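Local coordinates for protein cyclic UMP-AMP synthase (Rhodothermus marinus SG0.5JP17-172, PDB 6E0K) that makes the cyclic dinucleotide 3',3'-cUAMP from UTP and ATP, a second messenger that activates the cell-killing effectors of a CBASS antiphage defence system, at residues 111-114 against 119-122; 31-36 against 104-109. All blocks are in the same frame, centred on the assembly; numbering follows the deposited sequence.

Contact 1 of 2, residues 111-114 against 119-122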
ATOM      1  N   LYS A 111      13.936 -16.229  14.423  1.00 17.18           N
ATOM      2  CA  LYS A 111      13.807 -15.127  13.485  1.00 17.77           C
ATOM      3  C   LYS A 111      12.425 -15.025  12.863  1.00 17.26           C
ATOM      4  O   LYS A 111      12.206 -14.132  12.041  1.00 18.25           O
ATOM      5  CB  LYS A 111      14.847 -15.262  12.365  1.00 16.48           C
ATOM      6  CG  LYS A 111      16.280 -15.309  12.844  1.00 21.20           C
ATOM      7  CD  LYS A 111      16.702 -13.972  13.442  1.00 21.45           C
ATOM      8  CE  LYS A 111      18.160 -13.991  13.866  1.00 24.38           C
ATOM      9  NZ  LYS A 111      18.364 -14.874  15.043  1.00 34.77           N
ATOM     10  N   VAL A 112      11.494 -15.911  13.225  1.00 16.32           N
ATOM     11  CA  VAL A 112      10.181 -15.986  12.588  1.00 16.19           C
ATOM     12  C   VAL A 112       9.108 -16.015  13.670  1.00 19.79           C
ATOM     13  O   VAL A 112       9.174 -16.838  14.590  1.00 21.88           O
ATOM     14  CB  VAL A 112      10.058 -17.224  11.680  1.00 17.02           C
ATOM     15  CG1 VAL A 112       8.675 -17.266  11.033  1.00 19.21           C
ATOM     16  CG2 VAL A 112      11.150 -17.233  10.613  1.00 18.99           C
ATOM     17  N   ARG A 113       8.123 -15.122  13.567  1.00 16.95           N
ATOM     18  CA  ARG A 113       7.056 -15.074  14.560  1.00 20.86           C
ATOM     19  C   ARG A 113       5.753 -14.678  13.882  1.00 19.41           C
ATOM     20  O   ARG A 113       5.752 -13.965  12.881  1.00 18.82           O
ATOM     21  CB  ARG A 113       7.394 -14.100  15.698  1.00 25.18           C
ATOM     22  CG  ARG A 113       7.489 -12.633  15.273  1.00 24.26           C
ATOM     23  CD  ARG A 113       8.144 -11.763  16.344  1.00 30.10           C
ATOM     24  NE  ARG A 113       8.193 -10.362  15.929  1.00 24.22           N
ATOM     25  CZ  ARG A 113       9.196  -9.822  15.247  1.00 34.85           C
ATOM     26  NH1 ARG A 113      10.242 -10.560  14.901  1.00 39.17           N
ATOM     27  NH2 ARG A 113       9.158  -8.542  14.911  1.00 35.79           N
ATOM     28  N   ARG A 114       4.637 -15.138  14.448  1.00 20.90           N
ATOM     29  CA  ARG A 114       3.316 -14.847  13.911  1.00 25.43           C
ATOM     30  C   ARG A 114       2.801 -13.512  14.429  1.00 26.79           C
ATOM     31  O   ARG A 114       2.810 -13.264  15.639  1.00 36.30           O
ATOM     32  CB  ARG A 114       2.323 -15.941  14.295  1.00 32.84           C
ATOM     33  CG  ARG A 114       2.560 -17.264  13.631  1.00 42.60           C
ATOM     34  CD  ARG A 114       1.414 -18.194  13.969  1.00 48.94           C
ATOM     35  NE  ARG A 114       1.632 -19.535  13.448  1.00 50.85           N
ATOM     36  CZ  ARG A 114       0.932 -20.594  13.830  1.00 49.98           C
ATOM     37  NH1 ARG A 114       1.188 -21.783  13.304  1.00 54.27           N
ATOM     38  NH2 ARG A 114      -0.020 -20.462  14.744  1.00 40.20           N
ATOM     39  N   LEU A 119       3.258 -12.796   8.984  1.00 18.28           N
ATOM     40  CA  LEU A 119       4.415 -13.453   9.563  1.00 15.34           C
ATOM     41  C   LEU A 119       5.546 -12.440   9.551  1.00 16.69           C
ATOM     42  O   LEU A 119       5.821 -11.838   8.508  1.00 20.40           O
ATOM     43  CB  LEU A 119       4.812 -14.695   8.757  1.00 19.82           C
ATOM     44  CG  LEU A 119       4.134 -16.047   8.969  1.00 26.00           C
ATOM     45  CD1 LEU A 119       4.498 -17.006   7.844  1.00 25.87           C
ATOM     46  CD2 LEU A 119       4.564 -16.622  10.309  1.00 27.51           C
ATOM     47  N   LYS A 120       6.173 -12.222  10.700  1.00 15.22           N
ATOM     48  CA  LYS A 120       7.295 -11.297  10.775  1.00 14.08           C
ATOM     49  C   LYS A 120       8.602 -12.074  10.729  1.00 17.61           C
ATOM     50  O   LYS A 120       8.773 -13.062  11.451  1.00 16.50           O
ATOM     51  CB  LYS A 120       7.224 -10.443  12.041  1.00 17.04           C
ATOM     52  CG  LYS A 120       6.059  -9.431  12.014  1.00 25.16           C
ATOM     53  CD  LYS A 120       6.186  -8.391  13.124  1.00 32.30           C
ATOM     54  CE  LYS A 120       5.597  -7.039  12.703  1.00 36.48           C
ATOM     55  NZ  LYS A 120       4.224  -7.173  12.143  1.00 39.37           N
ATOM     56  N   VAL A 121       9.512 -11.640   9.864  1.00 13.78           N
ATOM     57  CA  VAL A 121      10.763 -12.343   9.634  1.00 12.66           C
ATOM     58  C   VAL A 121      11.911 -11.362   9.790  1.00 13.78           C
ATOM     59  O   VAL A 121      11.923 -10.315   9.134  1.00 16.96           O
ATOM     60  CB  VAL A 121      10.796 -12.981   8.235  1.00 15.18           C
ATOM     61  CG1 VAL A 121      12.107 -13.704   8.023  1.00 18.41           C
ATOM     62  CG2 VAL A 121       9.590 -13.912   8.041  1.00 16.91           C
ATOM     63  N   GLU A 122      12.869 -11.695  10.654  1.00 12.93           N
ATOM     64  CA  GLU A 122      14.122 -10.946  10.757  1.00 13.00           C
ATOM     65  C   GLU A 122      15.119 -11.550   9.771  1.00 15.52           C
ATOM     66  O   GLU A 122      15.653 -12.634  10.016  1.00 16.42           O
ATOM     67  CB  GLU A 122      14.666 -11.005  12.181  1.00 17.53           C
ATOM     68  CG  GLU A 122      13.672 -10.528  13.232  1.00 21.66           C
ATOM     69  CD  GLU A 122      13.203  -9.112  12.990  1.00 38.19           C
ATOM     70  OE1 GLU A 122      14.063  -8.247  12.693  1.00 34.03           O
ATOM     71  OE2 GLU A 122      11.974  -8.869  13.089  1.00 43.55           O
TER
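A beta hairpin of the nucleotidyltransferase domain brings strand 112-114 back against strand 119-122, with Arg113 and Lys120 as its hydrogen-bonded pair. Arg113 N gives its hydrogen to Lys120 O at 3.0 Å, and Lys120 N returns a bond of 2.8 Å to Arg113 O. Just before the strand proper, Lys111 O takes the backbone N of Glu122 at 2.9 Å; the same oxygen also receives a CA-H...O contact from Val121.

Above this pair the long side chains lie across one another. Arg113 starts with CG wedged between its backbone N and carbonyl carbon (chi1 65°) and then runs extended, which carries its guanidinium over Lys120. There Lys120 CB sits beneath the middle of one guanidinium face, and Lys120 CD approaches NH2 to 3.5 Å. At the edge, NH1 makes a salt bridge to Glu122 OE2 at 3.0 Å, met on the anti side of a carboxylate turned 20° from the guanidinium plane; the second bond, from NH2 to OE2, is long and weak.

Through strand 119-122, its inner strand, the hairpin joins the central sheet, Leu119 pairing with Val130 and Val121 with Ala128 of strand 127-138. Leu119 and Lys120 belong to the UTP-binding site, and Lys120 NZ turns away from Arg113 to a salt bridge with Asp129, a magnesium ligand.

On the other face, Leu119 CD2 lies alongside Arg114 CG at 3.9 Å and near Val112 CG1 at 4.2 Å, while Val121 packs on Leu103 and Tyr107 of helix 92-107. Arg114 leads its charged end along that face to a salt bridge between NE and Glu100 of the same helix.

Contact 2 of 2, residues 31-36 against 104-109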
ATOM      1  N   LEU A  31      12.013 -19.558   0.369  1.00 13.13           N
ATOM      2  CA  LEU A  31      10.909 -20.379  -0.117  1.00 14.32           C
ATOM      3  C   LEU A  31      11.347 -21.314  -1.239  1.00 16.26           C
ATOM      4  O   LEU A  31      10.765 -22.398  -1.403  1.00 15.97           O
ATOM      5  CB  LEU A  31       9.756 -19.485  -0.563  1.00 13.28           C
ATOM      6  CG  LEU A  31       9.206 -18.557   0.528  1.00 18.15           C
ATOM      7  CD1 LEU A  31       7.908 -17.929   0.088  1.00 21.81           C
ATOM      8  CD2 LEU A  31       8.997 -19.283   1.837  1.00 20.01           C
ATOM      9  N   ASP A  32      12.377 -20.932  -2.002  1.00 14.47           N
ATOM     10  CA  ASP A  32      12.892 -21.816  -3.049  1.00 14.38           C
ATOM     11  C   ASP A  32      13.447 -23.111  -2.476  1.00 16.99           C
ATOM     12  O   ASP A  32      13.488 -24.132  -3.176  1.00 20.55           O
ATOM     13  CB  ASP A  32      13.990 -21.116  -3.857  1.00 16.06           C
ATOM     14  CG  ASP A  32      13.443 -20.155  -4.890  1.00 19.00           C
ATOM     15  OD1 ASP A  32      12.295 -20.340  -5.335  1.00 25.72           O
ATOM     16  OD2 ASP A  32      14.174 -19.222  -5.282  1.00 28.73           O
ATOM     17  N   ARG A  33      13.896 -23.096  -1.222  1.00 16.52           N
ATOM     18  CA  ARG A  33      14.485 -24.293  -0.630  1.00 18.80           C
ATOM     19  C   ARG A  33      13.458 -25.296  -0.115  1.00 21.65           C
ATOM     20  O   ARG A  33      13.830 -26.438   0.179  1.00 25.38           O
ATOM     21  CB  ARG A  33      15.441 -23.878   0.486  1.00 20.90           C
ATOM     22  CG  ARG A  33      16.693 -23.250  -0.094  1.00 21.91           C
ATOM     23  CD  ARG A  33      17.470 -22.376   0.856  1.00 23.61           C
ATOM     24  NE  ARG A  33      18.782 -22.106   0.276  1.00 24.29           N
ATOM     25  CZ  ARG A  33      18.988 -21.323  -0.781  1.00 27.62           C
ATOM     26  NH1 ARG A  33      17.966 -20.712  -1.384  1.00 25.99           N
ATOM     27  NH2 ARG A  33      20.223 -21.165  -1.245  1.00 29.99           N
ATOM     28  N   TYR A  34      12.189 -24.922  -0.038  1.00 19.52           N
ATOM     29  CA  TYR A  34      11.143 -25.764   0.519  1.00 16.53           C
ATOM     30  C   TYR A  34      10.494 -26.610  -0.571  1.00 20.28           C
ATOM     31  O   TYR A  34      10.453 -26.223  -1.743  1.00 24.29           O
ATOM     32  CB  TYR A  34      10.103 -24.871   1.196  1.00 16.23           C
ATOM     33  CG  TYR A  34       9.114 -25.573   2.102  1.00 18.09           C
ATOM     34  CD1 TYR A  34       9.483 -25.984   3.377  1.00 20.22           C
ATOM     35  CD2 TYR A  34       7.797 -25.777   1.701  1.00 18.11           C
ATOM     36  CE1 TYR A  34       8.578 -26.606   4.216  1.00 22.16           C
ATOM     37  CE2 TYR A  34       6.886 -26.404   2.535  1.00 18.91           C
ATOM     38  CZ  TYR A  34       7.280 -26.804   3.796  1.00 18.05           C
ATOM     39  OH  TYR A  34       6.388 -27.422   4.639  1.00 24.35           O
ATOM     40  N   LYS A  35       9.993 -27.782  -0.181  1.00 20.99           N
ATOM     41  CA  LYS A  35       9.284 -28.659  -1.108  1.00 24.88           C
ATOM     42  C   LYS A  35       7.791 -28.383  -0.970  1.00 26.62           C
ATOM     43  O   LYS A  35       7.185 -28.692   0.062  1.00 27.78           O
ATOM     44  CB  LYS A  35       9.610 -30.127  -0.841  1.00 26.80           C
ATOM     45  CG  LYS A  35       8.953 -31.078  -1.833  1.00 33.57           C
ATOM     46  CD  LYS A  35       9.281 -32.532  -1.534  1.00 42.82           C
ATOM     47  CE  LYS A  35       8.587 -33.474  -2.518  1.00 50.17           C
ATOM     48  NZ  LYS A  35       9.044 -33.268  -3.928  1.00 49.73           N
ATOM     49  N   TRP A  36       7.200 -27.808  -2.012  1.00 20.94           N
ATOM     50  CA  TRP A  36       5.820 -27.342  -1.944  1.00 20.30           C
ATOM     51  C   TRP A  36       4.867 -28.450  -2.364  1.00 24.74           C
ATOM     52  O   TRP A  36       5.001 -28.980  -3.475  1.00 26.45           O
ATOM     53  CB  TRP A  36       5.642 -26.116  -2.812  1.00 18.79           C
ATOM     54  CG  TRP A  36       6.470 -25.013  -2.256  1.00 15.55           C
ATOM     55  CD1 TRP A  36       7.725 -24.661  -2.637  1.00 16.91           C
ATOM     56  CD2 TRP A  36       6.135 -24.184  -1.144  1.00 14.94           C
ATOM     57  NE1 TRP A  36       8.185 -23.625  -1.854  1.00 17.96           N
ATOM     58  CE2 TRP A  36       7.219 -23.310  -0.933  1.00 16.03           C
ATOM     59  CE3 TRP A  36       5.002 -24.066  -0.329  1.00 17.92           C
ATOM     60  CZ2 TRP A  36       7.215 -22.347   0.070  1.00 16.35           C
ATOM     61  CZ3 TRP A  36       4.994 -23.113   0.659  1.00 16.57           C
ATOM     62  CH2 TRP A  36       6.097 -22.261   0.857  1.00 18.12           C
ATOM     63  N   THR A 104      10.961 -20.719   8.818  1.00 16.43           N
ATOM     64  CA  THR A 104      11.644 -21.179  10.020  1.00 16.78           C
ATOM     65  C   THR A 104      12.832 -22.073   9.679  1.00 18.32           C
ATOM     66  O   THR A 104      13.891 -21.977  10.311  1.00 21.19           O
ATOM     67  CB  THR A 104      10.648 -21.918  10.915  1.00 18.24           C
ATOM     68  OG1 THR A 104       9.563 -21.032  11.246  1.00 20.38           O
ATOM     69  CG2 THR A 104      11.323 -22.390  12.190  1.00 21.48           C
ATOM     70  N   ASP A 105      12.675 -22.955   8.687  1.00 15.91           N
ATOM     71  CA  ASP A 105      13.785 -23.824   8.296  1.00 18.17           C
ATOM     72  C   ASP A 105      14.976 -22.998   7.836  1.00 19.04           C
ATOM     73  O   ASP A 105      16.129 -23.333   8.129  1.00 20.48           O
ATOM     74  CB  ASP A 105      13.374 -24.770   7.162  1.00 22.56           C
ATOM     75  CG  ASP A 105      12.423 -25.877   7.604  1.00 29.62           C
ATOM     76  OD1 ASP A 105      12.307 -26.163   8.817  1.00 28.03           O
ATOM     77  OD2 ASP A 105      11.793 -26.483   6.705  1.00 31.06           O
ATOM     78  N   TYR A 106      14.713 -21.916   7.108  1.00 15.76           N
ATOM     79  CA  TYR A 106      15.804 -21.154   6.516  1.00 14.06           C
ATOM     80  C   TYR A 106      16.443 -20.188   7.516  1.00 15.09           C
ATOM     81  O   TYR A 106      17.671 -20.161   7.661  1.00 17.15           O
ATOM     82  CB  TYR A 106      15.304 -20.415   5.276  1.00 13.13           C
ATOM     83  CG  TYR A 106      16.389 -19.629   4.582  1.00 14.36           C
ATOM     84  CD1 TYR A 106      17.269 -20.252   3.709  1.00 18.39           C
ATOM     85  CD2 TYR A 106      16.528 -18.271   4.810  1.00 16.81           C
ATOM     86  CE1 TYR A 106      18.271 -19.535   3.081  1.00 21.89           C
ATOM     87  CE2 TYR A 106      17.513 -17.546   4.188  1.00 19.28           C
ATOM     88  CZ  TYR A 106      18.383 -18.181   3.324  1.00 23.47           C
ATOM     89  OH  TYR A 106      19.365 -17.433   2.709  1.00 25.02           O
ATOM     90  N   TYR A 107      15.634 -19.384   8.217  1.00 14.09           N
ATOM     91  CA  TYR A 107      16.163 -18.345   9.098  1.00 13.82           C
ATOM     92  C   TYR A 107      16.368 -18.804  10.536  1.00 15.12           C
ATOM     93  O   TYR A 107      17.145 -18.169  11.264  1.00 17.82           O
ATOM     94  CB  TYR A 107      15.234 -17.131   9.130  1.00 13.32           C
ATOM     95  CG  TYR A 107      15.076 -16.440   7.805  1.00 12.11           C
ATOM     96  CD1 TYR A 107      16.058 -15.575   7.338  1.00 14.04           C
ATOM     97  CD2 TYR A 107      13.925 -16.631   7.023  1.00 12.06           C
ATOM     98  CE1 TYR A 107      15.915 -14.929   6.118  1.00 12.44           C
ATOM     99  CE2 TYR A 107      13.783 -16.007   5.806  1.00 12.41           C
ATOM    100  CZ  TYR A 107      14.776 -15.150   5.358  1.00 16.86           C
ATOM    101  OH  TYR A 107      14.629 -14.521   4.139  1.00 15.51           O
ATOM    102  N   GLY A 108      15.691 -19.866  10.958  1.00 15.81           N
ATOM    103  CA  GLY A 108      15.700 -20.305  12.338  1.00 19.68           C
ATOM    104  C   GLY A 108      14.480 -19.812  13.093  1.00 21.65           C
ATOM    105  O   GLY A 108      13.953 -18.723  12.836  1.00 19.43           O
ATOM    106  N   ALA A 109      14.025 -20.621  14.057  1.00 19.32           N
ATOM    107  CA  ALA A 109      12.820 -20.287  14.806  1.00 22.63           C
ATOM    108  C   ALA A 109      12.913 -18.918  15.474  1.00 21.89           C
ATOM    109  O   ALA A 109      11.903 -18.213  15.579  1.00 23.66           O
ATOM    110  CB  ALA A 109      12.540 -21.368  15.853  1.00 25.75           C
TER
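Asp105 and Tyr106, in the last turn of helix 92-107, meet Tyr34 and Arg33 of residues 31-36. Asp105 comes first: its OD2 lies near the plane of the Tyr34 ring, at the edge carrying CD1 and CE1, 4.1 Å from CE1. That ring is placed by a chi1 of -166°, with CG anti to the backbone N, and its OH goes on to hydrogen-bond Asp98 and Arg101 one to two turns earlier in the helix. Behind it, Tyr34 CD2 stands 3.5 Å above the centre of the Trp36 ring, whose NE1 binds Leu31 O at 2.9 Å; Tyr34 N reaches that same oxygen from the opposite face of its carbonyl plane.

Tyr106 follows, its CD1 meeting Arg33 CD at 3.6 Å and its CE1 close to CD and NE. The two side chains pass at a slant, the guanidinium turned 67° from the ring, and Arg33 NH1 bonds to Ala29 O instead. Tyr107 turns inward, its ring lying under Tyr106 CD2 and its OH bonded to Ser26. At Gly108 the helix ends on a positive phi.

Between the segments there is only van der Waals contact, a carboxylate oxygen beside ring CH groups and a methylene against an aromatic ring; the polar tie between residues 31-36 and helix 92-107 comes instead from the Tyr34 hydroxyl.

In the fold
Contacts 1 and 2 lie about 12 Å apart, centre to centre, and follow each other along the chain, since strand 112-114 comes after helix 92-107 with a short turn between. They also touch directly: Val121 CG1 of the hairpin packs 3.6 Å from Tyr107 CD2, and Val112 CB comes to 3.9 Å from Thr104 OG1. The helix end therefore lies between the two, meeting residues 31-36 on one flank and the hairpin on another. Their relation to the active site differs. In contact 1 the Lys120 side chain lies about 5 Å from that of Asp60, another magnesium ligand, whereas in contact 2 the Tyr34 side chain stays about 11 Å from that of Leu119.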